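Local coordinates for aminoglycoside phosphotransferase (Alicyclobacillus acidocaldarius subsp. acidocaldarius, PDB 4PDY), which probably transfers phosphate to a small-molecule substrate, as do aminoglycoside phosphotransferases of kinase-like fold, and here holds a bound histidine, at residues D225-P228 with S229-L232; A125-A128 with Y129-Q133; L254-A257 with H258-R262; H272-Y275 with A276-H280. All coordinates share one frame; numbering follows the deposited sequence. Where two conformers were deposited one is given.

Overall arrangement
The four contacts show how similar local bonding serves different ends as its place in the fold changes. Contact 1 is a loop turning into a strand, partly buried beside the bound histidine, and its bonds are carried by a side-chain amide and a tight turn. Contacts 2, 3 and 4 are runs of about two and a half turns from three helices, 121-137, 252-266 and 271-284, which pack on one another. Contacts 2 and 3 lie largely in the core, hold water bridges and touch the loop of contact 1. Contact 4 has a buried side with a phenylalanine and an exposed side with a tyrosine, and stays about 9 Å from contact 1 between nearest atoms.

Contact 1: D225-P228 with S229-L232; sequences DVIP and SNCL. With HIS (histidine), chain B.
The side-chain amide of Asn230 reaches back across the turn and holds Asp225 twice through one nitrogen. ND2 of Asn230 makes a nearly straight bond of 3.0 Å to Asp225 O (168° at the hydrogen), meeting a lone pair in the carbonyl plane. Its second bond, to Asp225 OD2, is equally long but weak and bent, the carboxylate and amide planes standing 74° apart. Asp225 carries its carboxylate beside its own carbonyl (chi1 -161°), which is how both acceptors come before the same nitrogen. The run from His223 to Asn230 fits the HxDxxxxN catalytic-loop signature of aminoglycoside phosphotransferases and related kinases, so these two residues probably belong to the active site; Asp243, close to Asp225, would be its neighbour there. Ile227 lays CG1 against the amide, 3.6 Å from Asn230 ND2, and brings CD1 to 3.5 Å from Ser229 OG. Underneath, Asn230 N bonds to Ile227 O at 2.9 Å and Cys231 N to Pro228 O at 3.1 Å, winding the chain through a short 3-10 turn into strand 231-233. At the far end Leu232 turns to the bound histidine, its CD1 3.7 Å from the ligand's CA.

Contact 2: A125-A128 with Y129-Q133; sequences AQTA and YTLAQ
Two and a half turns of helix 121-137, the helix that packs between strand 239-241 and helices 252-266 and 271-284, join Ala125-Ala128 to Tyr129-Gln133. Four successive i to i+4 backbone bonds run through them, among them Tyr129 N to Ala125 O and Leu131 N to Thr127 O, both 2.9 Å. On one flank a water spans the side chains of Gln126 and Thr130: it donates to Gln126 OE1 at 2.8 Å and to Thr130 OG1 at 2.7 Å. The Gln126 chain bends at its second torsion (chi2 -56°), and the amide then turns OE1 toward the water. The same OE1 lies 3.8 Å from Tyr129 CD2, with the amide and ring planes 65° apart and the two side chains running alongside each other. Farther along, the Tyr129 ring has Gln133 CD over one face. On another flank Thr127 sets CG2 beside Leu131, 4.0 Å from its CD1, while Thr127 OG1 bonds back to His123 O. Thr130 OG1 is also hydrogen-bonded to Val239 O. Because that carbonyl can only accept, the hydroxyl gives its proton to the strand and receives one from the water, so a buried polar atom is used in both directions and its rotation should be well fixed.

Contact 3: L254-A257 with H258-R262; sequences LDMA and HLLRR
Leu254-Ala257 runs without a break into His258-Arg262 as about two and a half turns of helix 252-266, with i to i+4 bonds from His258 N to Leu254 O and from Leu259 N to Asp255 O, each 3.0 Å. The Leu254 carbonyl meets His258 a second time. The imidazole lies with a face over that oxygen, its CG 3.0 Å from Leu254 O; ND1 is as near but wrongly angled for a hydrogen bond. The water partner of His258 ND1 lies at the ring edge, in plane, 2.6 Å away. That water donates to Asp255 OD1 at 2.7 Å and so links the two side chains, whose OD1 and ND1 do not meet directly. Asp255 is also bonded through OD2 to His223 N and through OD1 to Leu224 N, just ahead of Asp225. This resembles the helix-F aspartate of protein kinases, which holds the backbone of the catalytic loop from behind, and the helix probably has the same part here. Another side of the helix is apolar. Selenomethionine Met256, in the conformer described, runs beside Leu260 with CG 4.0 Å from Leu260 CD1. Leu260 carries its branch back along the helix (chi1 -74°), which lays CG 3.2 Å from Met256 O. Both side chains then pack on Phe278 of helix 271-284, while Leu259 faces Thr127 and Ala128 of helix 121-137.

Contact 4: H272-Y275 with A276-H280; sequences HLAY and ACFLH
Backbone hydrogen bonds tie His272-Tyr275 to Ala276-His280 as consecutive turns of one helix: Phe278 N meets Ala274 O and Leu279 N meets Tyr275 O, each at 2.9 Å, while Cys277 N to Leu273 O is longer at 3.2 Å. A side chain enters this pattern at the end of the segment. His280 donates from ND1 to Ala276 O at 2.8 Å, with the oxygen in the ring plane at its edge and the nitrogen on a carbonyl lone pair. The amide of His280 makes weak bonds to Ala276 O and Cys277 O, so the imidazole is the stronger partner of the Ala276 carbonyl. All of this belongs to helix 271-284, which follows helix 252-266 and packs against it and helix 121-137. Another backbone carbonyl has a ring for a neighbour: Phe278 leans back over the preceding turn (chi1 -70°), bringing CD2 to 3.3 Å from Ala274 O. Apolar contacts fall on two sides of the helix. On the buried one Phe278 CE2 lies 4.0 Å from Ala274 CB. Its ring also meets Tyr292 edge to face, and Leu260 packs on both Phe278 and Ala274. On the exposed side Tyr275 and Leu279 slant across each other. There Leu279 CD1 touches the far end of the phenol, 3.7 Å from Tyr275 OH and 4.0 Å from Tyr275 CZ.

Contact 1: D225-P228 with S229-L232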
ATOM      1  N   ASP A 225      -2.539   0.895   2.055  1.00 11.53           N
ATOM      2  CA  ASP A 225      -2.652   1.514   0.735  1.00 12.31           C
ATOM      3  C   ASP A 225      -1.469   2.446   0.531  1.00 11.34           C
ATOM      4  O   ASP A 225      -1.605   3.662   0.290  1.00 12.23           O
ATOM      5  CB  ASP A 225      -3.985   2.232   0.602  1.00 13.88           C
ATOM      6  CG  ASP A 225      -4.369   2.498  -0.839  1.00 15.29           C
ATOM      7  OD1 ASP A 225      -3.718   1.964  -1.771  1.00 19.42           O
ATOM      8  OD2 ASP A 225      -5.339   3.251  -1.031  1.00 18.18           O
ATOM      9  N   VAL A 226      -0.295   1.852   0.590  1.00 11.41           N
ATOM     10  CA  VAL A 226       0.968   2.559   0.623  1.00 11.52           C
ATOM     11  C   VAL A 226       1.444   2.828  -0.786  1.00 12.60           C
ATOM     12  O   VAL A 226       2.271   2.110  -1.351  1.00 15.57           O
ATOM     13  CB  VAL A 226       2.013   1.769   1.433  1.00 13.07           C
ATOM     14  CG1 VAL A 226       3.314   2.535   1.523  1.00 14.18           C
ATOM     15  CG2 VAL A 226       1.452   1.459   2.822  1.00 13.26           C
ATOM     16  N   ILE A 227       0.877   3.897  -1.345  1.00 12.93           N
ATOM     17  CA  ILE A 227       1.184   4.364  -2.687  1.00 14.00           C
ATOM     18  C   ILE A 227       1.576   5.833  -2.551  1.00 12.41           C
ATOM     19  O   ILE A 227       1.175   6.477  -1.600  1.00 12.58           O
ATOM     20  CB  ILE A 227      -0.011   4.167  -3.639  1.00 15.28           C
ATOM     21  CG1 ILE A 227      -1.265   4.923  -3.165  1.00 16.18           C
ATOM     22  CG2 ILE A 227      -0.284   2.666  -3.773  1.00 17.61           C
ATOM     23  CD1 ILE A 227      -2.425   4.859  -4.134  1.00 18.55           C
ATOM     24  N   PRO A 228       2.343   6.364  -3.512  1.00 13.73           N
ATOM     25  CA  PRO A 228       2.848   7.740  -3.346  1.00 12.99           C
ATOM     26  C   PRO A 228       1.774   8.780  -3.095  1.00 13.71           C
ATOM     27  O   PRO A 228       1.977   9.666  -2.275  1.00 13.67           O
ATOM     28  CB  PRO A 228       3.551   8.005  -4.665  1.00 14.98           C
ATOM     29  CG  PRO A 228       4.090   6.653  -5.013  1.00 14.51           C
ATOM     30  CD  PRO A 228       2.975   5.698  -4.655  1.00 15.20           C
ATOM     31  N   SER A 229       0.646   8.665  -3.779  1.00 13.50           N
ATOM     32  CA  SER A 229      -0.397   9.661  -3.601  1.00 14.79           C
ATOM     33  C   SER A 229      -1.041   9.671  -2.218  1.00 13.54           C
ATOM     34  O   SER A 229      -1.726  10.638  -1.899  1.00 16.40           O
ATOM     35  CB  SER A 229      -1.472   9.537  -4.680  1.00 17.64           C
ATOM     36  OG  SER A 229      -2.049   8.256  -4.708  1.00 21.14           O
ATOM     37  N   ASN A 230      -0.844   8.613  -1.403  1.00 11.02           N
ATOM     38  CA  ASN A 230      -1.332   8.606  -0.030  1.00 10.45           C
ATOM     39  C   ASN A 230      -0.259   8.907   1.018  1.00 10.72           C
ATOM     40  O   ASN A 230      -0.567   8.944   2.207  1.00 10.73           O
ATOM     41  CB  ASN A 230      -1.953   7.244   0.294  1.00 10.47           C
ATOM     42  CG  ASN A 230      -3.239   6.999  -0.442  1.00 11.67           C
ATOM     43  OD1 ASN A 230      -3.923   7.939  -0.889  1.00 13.19           O
ATOM     44  ND2 ASN A 230      -3.614   5.719  -0.562  1.00 13.54           N
ATOM     45  N   CYS A 231       0.979   9.122   0.557  1.00 10.82           N
ATOM     46  CA  CYS A 231       2.133   9.303   1.431  1.00 10.75           C
ATOM     47  C   CYS A 231       2.744  10.658   1.091  1.00 11.57           C
ATOM     48  O   CYS A 231       3.591  10.758   0.231  1.00 12.41           O
ATOM     49  CB  CYS A 231       3.153   8.170   1.211  1.00 10.36           C
ATOM     50  SG  CYS A 231       2.511   6.520   1.559  1.00 12.69           S
ATOM     51  N   LEU A 232       2.276  11.696   1.760  1.00 10.40           N
ATOM     52  CA  LEU A 232       2.650  13.049   1.358  1.00 11.18           C
ATOM     53  C   LEU A 232       3.910  13.494   2.099  1.00  9.99           C
ATOM     54  O   LEU A 232       3.916  13.579   3.327  1.00 11.85           O
ATOM     55  CB  LEU A 232       1.497  13.976   1.682  1.00 13.58           C
ATOM     56  CG  LEU A 232       0.210  13.654   0.928  1.00 16.25           C
ATOM     57  CD1 LEU A 232      -0.866  14.639   1.320  1.00 16.38           C
ATOM     58  CD2 LEU A 232       0.424  13.660  -0.576  1.00 21.60           C
TER
HETATM   59  N   HIS B 401      -1.121  18.028  -0.887  1.00 46.96           N
HETATM   60  CA  HIS B 401      -1.473  16.806  -1.604  1.00 42.08           C
HETATM   61  C   HIS B 401      -0.817  16.828  -2.981  1.00 36.73           C
HETATM   62  O   HIS B 401      -1.390  17.187  -3.946  1.00 48.44           O
HETATM   63  CB  HIS B 401      -2.992  16.665  -1.770  1.00 46.47           C
HETATM   64  CG  HIS B 401      -3.744  16.411  -0.495  1.00 39.56           C
HETATM   65  ND1 HIS B 401      -4.719  15.441  -0.399  1.00 40.71           N
HETATM   66  CD2 HIS B 401      -3.689  17.008   0.720  1.00 36.94           C
HETATM   67  CE1 HIS B 401      -5.226  15.445   0.821  1.00 28.64           C
HETATM   68  NE2 HIS B 401      -4.614  16.381   1.524  1.00 28.08           N
HETATM   69  OXT HIS B 401       0.355  16.459  -3.120  1.00 52.14           O

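Contact 2: A125-A128 with Y129-Q133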
ATOM      1  N   ALA A 125      12.475   6.580   3.890  1.00  9.27           N
ATOM      2  CA  ALA A 125      12.765   6.618   5.318  1.00 10.64           C
ATOM      3  C   ALA A 125      11.574   7.192   6.081  1.00 11.08           C
ATOM      4  O   ALA A 125      11.135   6.679   7.099  1.00  9.37           O
ATOM      5  CB  ALA A 125      14.000   7.486   5.579  1.00 10.35           C
ATOM      6  N   GLN A 126      11.103   8.351   5.614  1.00  9.85           N
ATOM      7  CA  GLN A 126      10.026   9.038   6.312  1.00  9.21           C
ATOM      8  C   GLN A 126       8.672   8.326   6.191  1.00  8.05           C
ATOM      9  O   GLN A 126       7.881   8.381   7.126  1.00  8.92           O
ATOM     10  CB  GLN A 126       9.946  10.529   5.910  1.00  9.70           C
ATOM     11  CG  GLN A 126      11.148  11.319   6.432  1.00 11.67           C
ATOM     12  CD  GLN A 126      11.304  11.195   7.942  1.00 11.43           C
ATOM     13  OE1 GLN A 126      10.345  11.351   8.693  1.00 11.94           O
ATOM     14  NE2 GLN A 126      12.509  10.846   8.383  1.00 16.28           N
ATOM     15  N   THR A 127       8.420   7.720   5.034  1.00  8.41           N
ATOM     16  CA  THR A 127       7.221   6.880   4.881  1.00  8.70           C
ATOM     17  C   THR A 127       7.242   5.692   5.864  1.00  8.94           C
ATOM     18  O   THR A 127       6.275   5.465   6.545  1.00  9.02           O
ATOM     19  CB  THR A 127       7.066   6.409   3.422  1.00  8.23           C
ATOM     20  OG1 THR A 127       7.063   7.546   2.543  1.00  9.99           O
ATOM     21  CG2 THR A 127       5.783   5.630   3.221  1.00  9.08           C
ATOM     22  N   ALA A 128       8.379   5.015   5.932  1.00  8.53           N
ATOM     23  CA  ALA A 128       8.554   3.904   6.855  1.00  8.65           C
ATOM     24  C   ALA A 128       8.361   4.366   8.299  1.00  9.29           C
ATOM     25  O   ALA A 128       7.691   3.726   9.088  1.00  9.81           O
ATOM     26  CB  ALA A 128       9.925   3.296   6.663  1.00  9.75           C
ATOM     27  N   TYR A 129       8.973   5.484   8.668  1.00  9.01           N
ATOM     28  CA  TYR A 129       8.858   6.004  10.015  1.00  9.37           C
ATOM     29  C   TYR A 129       7.398   6.217  10.374  1.00  8.60           C
ATOM     30  O   TYR A 129       6.915   5.837  11.450  1.00  9.43           O
ATOM     31  CB  TYR A 129       9.686   7.299  10.128  1.00  9.53           C
ATOM     32  CG  TYR A 129       9.893   7.843  11.518  1.00 11.08           C
ATOM     33  CD1 TYR A 129      10.410   7.045  12.531  1.00 14.51           C
ATOM     34  CD2 TYR A 129       9.663   9.190  11.789  1.00 15.11           C
ATOM     35  CE1 TYR A 129      10.627   7.568  13.800  1.00 15.50           C
ATOM     36  CE2 TYR A 129       9.880   9.708  13.042  1.00 17.73           C
ATOM     37  CZ  TYR A 129      10.359   8.899  14.046  1.00 17.56           C
ATOM     38  OH  TYR A 129      10.575   9.410  15.298  1.00 23.54           O
ATOM     39  N   THR A 130       6.693   6.901   9.480  1.00  8.41           N
ATOM     40  CA  THR A 130       5.294   7.199   9.703  1.00  8.82           C
ATOM     41  C   THR A 130       4.446   5.914   9.825  1.00  7.91           C
ATOM     42  O   THR A 130       3.589   5.821  10.718  1.00  9.07           O
ATOM     43  CB  THR A 130       4.783   8.121   8.577  1.00  9.02           C
ATOM     44  OG1 THR A 130       5.357   9.421   8.775  1.00 10.05           O
ATOM     45  CG2 THR A 130       3.282   8.184   8.537  1.00 10.62           C
ATOM     46  N   LEU A 131       4.649   4.979   8.901  1.00  8.55           N
ATOM     47  CA  LEU A 131       3.912   3.715   8.970  1.00  8.83           C
ATOM     48  C   LEU A 131       4.174   2.977  10.297  1.00  9.07           C
ATOM     49  O   LEU A 131       3.249   2.439  10.909  1.00 10.12           O
ATOM     50  CB  LEU A 131       4.285   2.831   7.786  1.00  9.86           C
ATOM     51  CG  LEU A 131       3.752   3.298   6.420  1.00 10.99           C
ATOM     52  CD1 LEU A 131       4.492   2.539   5.323  1.00 11.76           C
ATOM     53  CD2 LEU A 131       2.241   3.132   6.302  1.00 11.03           C
ATOM     54  N   ALA A 132       5.426   2.965  10.721  1.00  9.03           N
ATOM     55  CA  ALA A 132       5.791   2.337  11.983  1.00 10.70           C
ATOM     56  C   ALA A 132       5.132   3.031  13.163  1.00  9.53           C
ATOM     57  O   ALA A 132       4.665   2.406  14.108  1.00 10.69           O
ATOM     58  CB  ALA A 132       7.287   2.329  12.126  1.00 10.78           C
ATOM     59  N   GLN A 133       5.106   4.363  13.120  1.00  9.13           N
ATOM     60  CA  GLN A 133       4.452   5.129  14.178  1.00  9.74           C
ATOM     61  C   GLN A 133       2.962   4.826  14.242  1.00  9.29           C
ATOM     62  O   GLN A 133       2.390   4.730  15.325  1.00 10.54           O
ATOM     63  CB  GLN A 133       4.679   6.638  13.990  1.00 10.59           C
ATOM     64  CG  GLN A 133       6.099   7.082  14.251  1.00 10.67           C
ATOM     65  CD  GLN A 133       6.290   8.562  14.049  1.00 12.48           C
ATOM     66  OE1 GLN A 133       5.682   9.153  13.133  1.00 13.68           O
ATOM     67  NE2 GLN A 133       7.069   9.193  14.929  1.00 13.18           N
TER
HETATM   68  O   HOH W   1       7.596  11.008   8.860  1.00 10.74           O

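Contact 3: L254-A257 with H258-R262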
ATOM      1  N   LEU A 254       3.302  -6.468   6.642  1.00 11.35           N
ATOM      2  CA  LEU A 254       2.567  -6.160   5.412  1.00 11.66           C
ATOM      3  C   LEU A 254       2.877  -4.757   4.886  1.00 11.49           C
ATOM      4  O   LEU A 254       3.232  -4.621   3.727  1.00 10.96           O
ATOM      5  CB  LEU A 254       1.078  -6.325   5.601  1.00 12.98           C
ATOM      6  CG  LEU A 254       0.567  -7.763   5.780  1.00 17.36           C
ATOM      7  CD1 LEU A 254      -0.943  -7.771   5.918  1.00 18.88           C
ATOM      8  CD2 LEU A 254       0.999  -8.659   4.630  1.00 22.61           C
ATOM      9  N   ASP A 255       2.795  -3.749   5.743  1.00 10.34           N
ATOM     10  CA  ASP A 255       3.134  -2.402   5.312  1.00 11.00           C
ATOM     11  C   ASP A 255       4.617  -2.335   4.944  1.00 11.18           C
ATOM     12  O   ASP A 255       4.989  -1.694   3.958  1.00 10.64           O
ATOM     13  CB  ASP A 255       2.811  -1.381   6.410  1.00 11.69           C
ATOM     14  CG  ASP A 255       1.368  -0.805   6.344  1.00 11.28           C
ATOM     15  OD1 ASP A 255       0.597  -1.046   5.375  1.00 12.00           O
ATOM     16  OD2 ASP A 255       1.011  -0.117   7.339  1.00 11.02           O
HETATM   17  N   MSE A 256       5.473  -2.988   5.728  0.50 10.17           N
HETATM   18  CA  MSE A 256       6.900  -2.936   5.455  0.50 10.29           C
HETATM   19  C   MSE A 256       7.242  -3.537   4.110  0.50  9.86           C
HETATM   20  O   MSE A 256       7.982  -2.940   3.323  0.50 10.17           O
HETATM   21  CB  MSE A 256       7.653  -3.589   6.609  0.50  9.89           C
HETATM   22  CG  MSE A 256       9.120  -3.199   6.582  0.50 10.22           C
HETATM   23 SE   MSE A 256      10.091  -4.129   7.996  0.50 12.89          SE
HETATM   24  CE  MSE A 256       9.062  -3.840   9.647  0.50 12.28           C
ATOM     25  N   ALA A 257       6.697  -4.722   3.827  1.00 10.04           N
ATOM     26  CA  ALA A 257       6.958  -5.402   2.566  1.00  9.78           C
ATOM     27  C   ALA A 257       6.367  -4.643   1.380  1.00  9.18           C
ATOM     28  O   ALA A 257       6.948  -4.648   0.312  1.00  9.96           O
ATOM     29  CB  ALA A 257       6.436  -6.845   2.605  1.00 10.83           C
ATOM     30  N   HIS A 258       5.173  -4.097   1.543  1.00 10.35           N
ATOM     31  CA  HIS A 258       4.560  -3.342   0.432  1.00 10.40           C
ATOM     32  C   HIS A 258       5.345  -2.067   0.075  1.00 10.40           C
ATOM     33  O   HIS A 258       5.607  -1.838  -1.102  1.00 10.58           O
ATOM     34  CB  HIS A 258       3.080  -3.049   0.718  1.00 11.80           C
ATOM     35  CG  HIS A 258       2.245  -4.290   0.883  1.00 15.17           C
ATOM     36  ND1 HIS A 258       1.107  -4.315   1.651  1.00 17.13           N
ATOM     37  CD2 HIS A 258       2.418  -5.552   0.425  1.00 18.45           C
ATOM     38  CE1 HIS A 258       0.582  -5.530   1.627  1.00 18.75           C
ATOM     39  NE2 HIS A 258       1.350  -6.294   0.871  1.00 20.51           N
ATOM     40  N   LEU A 259       5.789  -1.338   1.082  1.00  9.55           N
ATOM     41  CA  LEU A 259       6.676  -0.205   0.849  1.00  9.53           C
ATOM     42  C   LEU A 259       7.961  -0.653   0.172  1.00 10.87           C
ATOM     43  O   LEU A 259       8.417  -0.051  -0.807  1.00 10.52           O
ATOM     44  CB  LEU A 259       6.988   0.503   2.155  1.00 10.40           C
ATOM     45  CG  LEU A 259       7.959   1.689   2.022  1.00  9.48           C
ATOM     46  CD1 LEU A 259       7.451   2.785   1.079  1.00 10.06           C
ATOM     47  CD2 LEU A 259       8.226   2.269   3.382  1.00 10.99           C
ATOM     48  N   LEU A 260       8.561  -1.732   0.689  1.00  9.98           N
ATOM     49  CA  LEU A 260       9.803  -2.190   0.115  1.00  9.94           C
ATOM     50  C   LEU A 260       9.645  -2.620  -1.339  1.00  8.95           C
ATOM     51  O   LEU A 260      10.495  -2.344  -2.174  1.00 10.38           O
ATOM     52  CB  LEU A 260      10.380  -3.342   0.956  1.00  9.85           C
ATOM     53  CG  LEU A 260      11.004  -2.946   2.292  1.00 11.55           C
ATOM     54  CD1 LEU A 260      11.136  -4.128   3.242  1.00 11.79           C
ATOM     55  CD2 LEU A 260      12.388  -2.335   2.093  1.00 12.31           C
ATOM     56  N   ARG A 261       8.593  -3.370  -1.645  1.00  9.51           N
ATOM     57  CA  ARG A 261       8.477  -3.884  -2.991  1.00 10.51           C
ATOM     58  C   ARG A 261       8.334  -2.724  -3.983  1.00 10.89           C
ATOM     59  O   ARG A 261       8.958  -2.707  -5.028  1.00 11.77           O
ATOM     60  CB  ARG A 261       7.333  -4.898  -3.147  1.00 11.02           C
ATOM     61  CG  ARG A 261       7.559  -5.725  -4.395  1.00 12.82           C
ATOM     62  CD  ARG A 261       6.364  -6.499  -4.902  1.00 14.20           C
ATOM     63  NE  ARG A 261       5.715  -7.410  -3.970  1.00 14.22           N
ATOM     64  CZ  ARG A 261       6.102  -8.654  -3.628  1.00 16.67           C
ATOM     65  NH1 ARG A 261       7.209  -9.220  -4.098  1.00 15.25           N
ATOM     66  NH2 ARG A 261       5.323  -9.347  -2.814  1.00 18.51           N
ATOM     67  N   ARG A 262       7.478  -1.795  -3.641  1.00 11.99           N
ATOM     68  CA  ARG A 262       7.258  -0.648  -4.535  1.00 11.48           C
ATOM     69  C   ARG A 262       8.524   0.179  -4.710  1.00 11.10           C
ATOM     70  O   ARG A 262       8.871   0.589  -5.833  1.00 14.80           O
ATOM     71  CB  ARG A 262       6.118   0.209  -3.991  1.00 13.46           C
ATOM     72  CG  ARG A 262       4.756  -0.454  -4.176  1.00 18.59           C
ATOM     73  CD  ARG A 262       3.571   0.410  -3.759  1.00 25.28           C
ATOM     74  NE  ARG A 262       2.306  -0.308  -3.982  1.00 29.11           N
ATOM     75  CZ  ARG A 262       1.482  -0.773  -3.032  1.00 31.81           C
ATOM     76  NH1 ARG A 262       1.714  -0.590  -1.729  1.00 24.21           N
ATOM     77  NH2 ARG A 262       0.378  -1.421  -3.396  1.00 37.00           N
TER
HETATM   78  O   HOH W   2       0.677  -2.141   2.915  1.00 16.49           O

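Contact 4: H272-Y275 with A276-H280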
ATOM      1  N   HIS A 272      19.998   0.839  -0.503  1.00 11.37           N
ATOM      2  CA  HIS A 272      19.865   2.034   0.340  1.00 12.46           C
ATOM      3  C   HIS A 272      18.404   2.314   0.661  1.00 10.49           C
ATOM      4  O   HIS A 272      18.089   2.815   1.737  1.00 11.68           O
ATOM      5  CB  HIS A 272      20.455   3.306  -0.289  1.00 14.75           C
ATOM      6  CG  HIS A 272      21.946   3.304  -0.429  1.00 15.81           C
ATOM      7  ND1 HIS A 272      22.579   2.956  -1.603  1.00 18.30           N
ATOM      8  CD2 HIS A 272      22.928   3.635   0.444  1.00 18.27           C
ATOM      9  CE1 HIS A 272      23.887   3.049  -1.441  1.00 19.35           C
ATOM     10  NE2 HIS A 272      24.124   3.489  -0.219  1.00 18.25           N
ATOM     11  N   LEU A 273      17.514   1.975  -0.273  1.00 10.80           N
ATOM     12  CA  LEU A 273      16.094   2.167  -0.055  1.00 11.36           C
ATOM     13  C   LEU A 273      15.589   1.210   1.020  1.00 10.84           C
ATOM     14  O   LEU A 273      14.789   1.612   1.866  1.00 10.98           O
ATOM     15  CB  LEU A 273      15.330   1.958  -1.350  1.00 12.56           C
ATOM     16  CG  LEU A 273      15.710   2.916  -2.496  1.00 12.75           C
ATOM     17  CD1 LEU A 273      15.238   2.395  -3.846  1.00 15.64           C
ATOM     18  CD2 LEU A 273      15.182   4.325  -2.261  1.00 14.64           C
ATOM     19  N   ALA A 274      16.062  -0.052   0.995  1.00 11.48           N
ATOM     20  CA  ALA A 274      15.639  -1.027   1.997  1.00 12.58           C
ATOM     21  C   ALA A 274      16.181  -0.657   3.365  1.00 10.12           C
ATOM     22  O   ALA A 274      15.468  -0.697   4.346  1.00 11.99           O
ATOM     23  CB  ALA A 274      16.071  -2.426   1.608  1.00 13.81           C
ATOM     24  N   TYR A 275      17.438  -0.217   3.407  1.00 10.76           N
ATOM     25  CA  TYR A 275      18.050   0.164   4.667  1.00 13.57           C
ATOM     26  C   TYR A 275      17.301   1.338   5.284  1.00 12.60           C
ATOM     27  O   TYR A 275      17.036   1.354   6.480  1.00 12.01           O
ATOM     28  CB  TYR A 275      19.518   0.515   4.473  1.00 15.13           C
ATOM     29  CG  TYR A 275      20.238   0.815   5.768  1.00 18.92           C
ATOM     30  CD1 TYR A 275      20.476  -0.188   6.695  1.00 22.27           C
ATOM     31  CD2 TYR A 275      20.668   2.090   6.069  1.00 25.86           C
ATOM     32  CE1 TYR A 275      21.140   0.067   7.888  1.00 23.85           C
ATOM     33  CE2 TYR A 275      21.327   2.364   7.260  1.00 30.97           C
ATOM     34  CZ  TYR A 275      21.562   1.345   8.167  1.00 28.27           C
ATOM     35  OH  TYR A 275      22.214   1.617   9.351  1.00 44.19           O
ATOM     36  N   ALA A 276      16.970   2.327   4.448  1.00 12.16           N
ATOM     37  CA  ALA A 276      16.213   3.501   4.924  1.00 12.47           C
ATOM     38  C   ALA A 276      14.894   3.043   5.578  1.00 10.52           C
ATOM     39  O   ALA A 276      14.505   3.489   6.668  1.00 11.51           O
ATOM     40  CB  ALA A 276      15.952   4.466   3.773  1.00 13.68           C
ATOM     41  N   CYS A 277      14.227   2.100   4.927  1.00 11.47           N
ATOM     42  CA  CYS A 277      12.990   1.566   5.449  1.00 11.49           C
ATOM     43  C   CYS A 277      13.185   0.816   6.786  1.00 11.19           C
ATOM     44  O   CYS A 277      12.540   1.126   7.783  1.00 10.85           O
ATOM     45  CB  CYS A 277      12.395   0.631   4.414  1.00 12.27           C
ATOM     46  SG  CYS A 277      10.890  -0.221   4.885  1.00 13.33           S
ATOM     47  N   PHE A 278      14.106  -0.151   6.812  1.00 11.00           N
ATOM     48  CA  PHE A 278      14.278  -0.996   7.997  1.00 11.41           C
ATOM     49  C   PHE A 278      14.730  -0.139   9.185  1.00 11.51           C
ATOM     50  O   PHE A 278      14.239  -0.292  10.292  1.00 13.09           O
ATOM     51  CB  PHE A 278      15.327  -2.086   7.753  1.00 12.15           C
ATOM     52  CG  PHE A 278      14.896  -3.167   6.788  1.00 12.14           C
ATOM     53  CD1 PHE A 278      13.667  -3.784   6.922  1.00 12.64           C
ATOM     54  CD2 PHE A 278      15.750  -3.604   5.789  1.00 14.55           C
ATOM     55  CE1 PHE A 278      13.289  -4.796   6.065  1.00 14.94           C
ATOM     56  CE2 PHE A 278      15.373  -4.627   4.931  1.00 14.77           C
ATOM     57  CZ  PHE A 278      14.140  -5.212   5.065  1.00 13.94           C
ATOM     58  N   LEU A 279      15.664   0.781   8.937  1.00 11.98           N
ATOM     59  CA  LEU A 279      16.171   1.618  10.012  1.00 13.07           C
ATOM     60  C   LEU A 279      15.034   2.389  10.697  1.00 11.10           C
ATOM     61  O   LEU A 279      15.028   2.567  11.908  1.00 12.84           O
ATOM     62  CB  LEU A 279      17.202   2.615   9.475  1.00 15.64           C
ATOM     63  CG  LEU A 279      18.062   3.359  10.488  1.00 22.93           C
ATOM     64  CD1 LEU A 279      19.037   2.389  11.146  1.00 26.08           C
ATOM     65  CD2 LEU A 279      18.813   4.495   9.800  1.00 24.46           C
ATOM     66  N   HIS A 280      14.081   2.886   9.897  1.00 11.29           N
ATOM     67  CA  HIS A 280      13.029   3.724  10.447  1.00 11.73           C
ATOM     68  C   HIS A 280      11.872   2.949  11.052  1.00 11.84           C
ATOM     69  O   HIS A 280      11.255   3.437  11.983  1.00 14.37           O
ATOM     70  CB  HIS A 280      12.591   4.784   9.427  1.00 11.62           C
ATOM     71  CG  HIS A 280      13.641   5.823   9.236  1.00 12.82           C
ATOM     72  ND1 HIS A 280      14.732   5.629   8.425  1.00 11.87           N
ATOM     73  CD2 HIS A 280      13.807   7.038   9.814  1.00 16.10           C
ATOM     74  CE1 HIS A 280      15.540   6.676   8.522  1.00 13.66           C
ATOM     75  NE2 HIS A 280      14.984   7.555   9.336  1.00 16.39           N
TER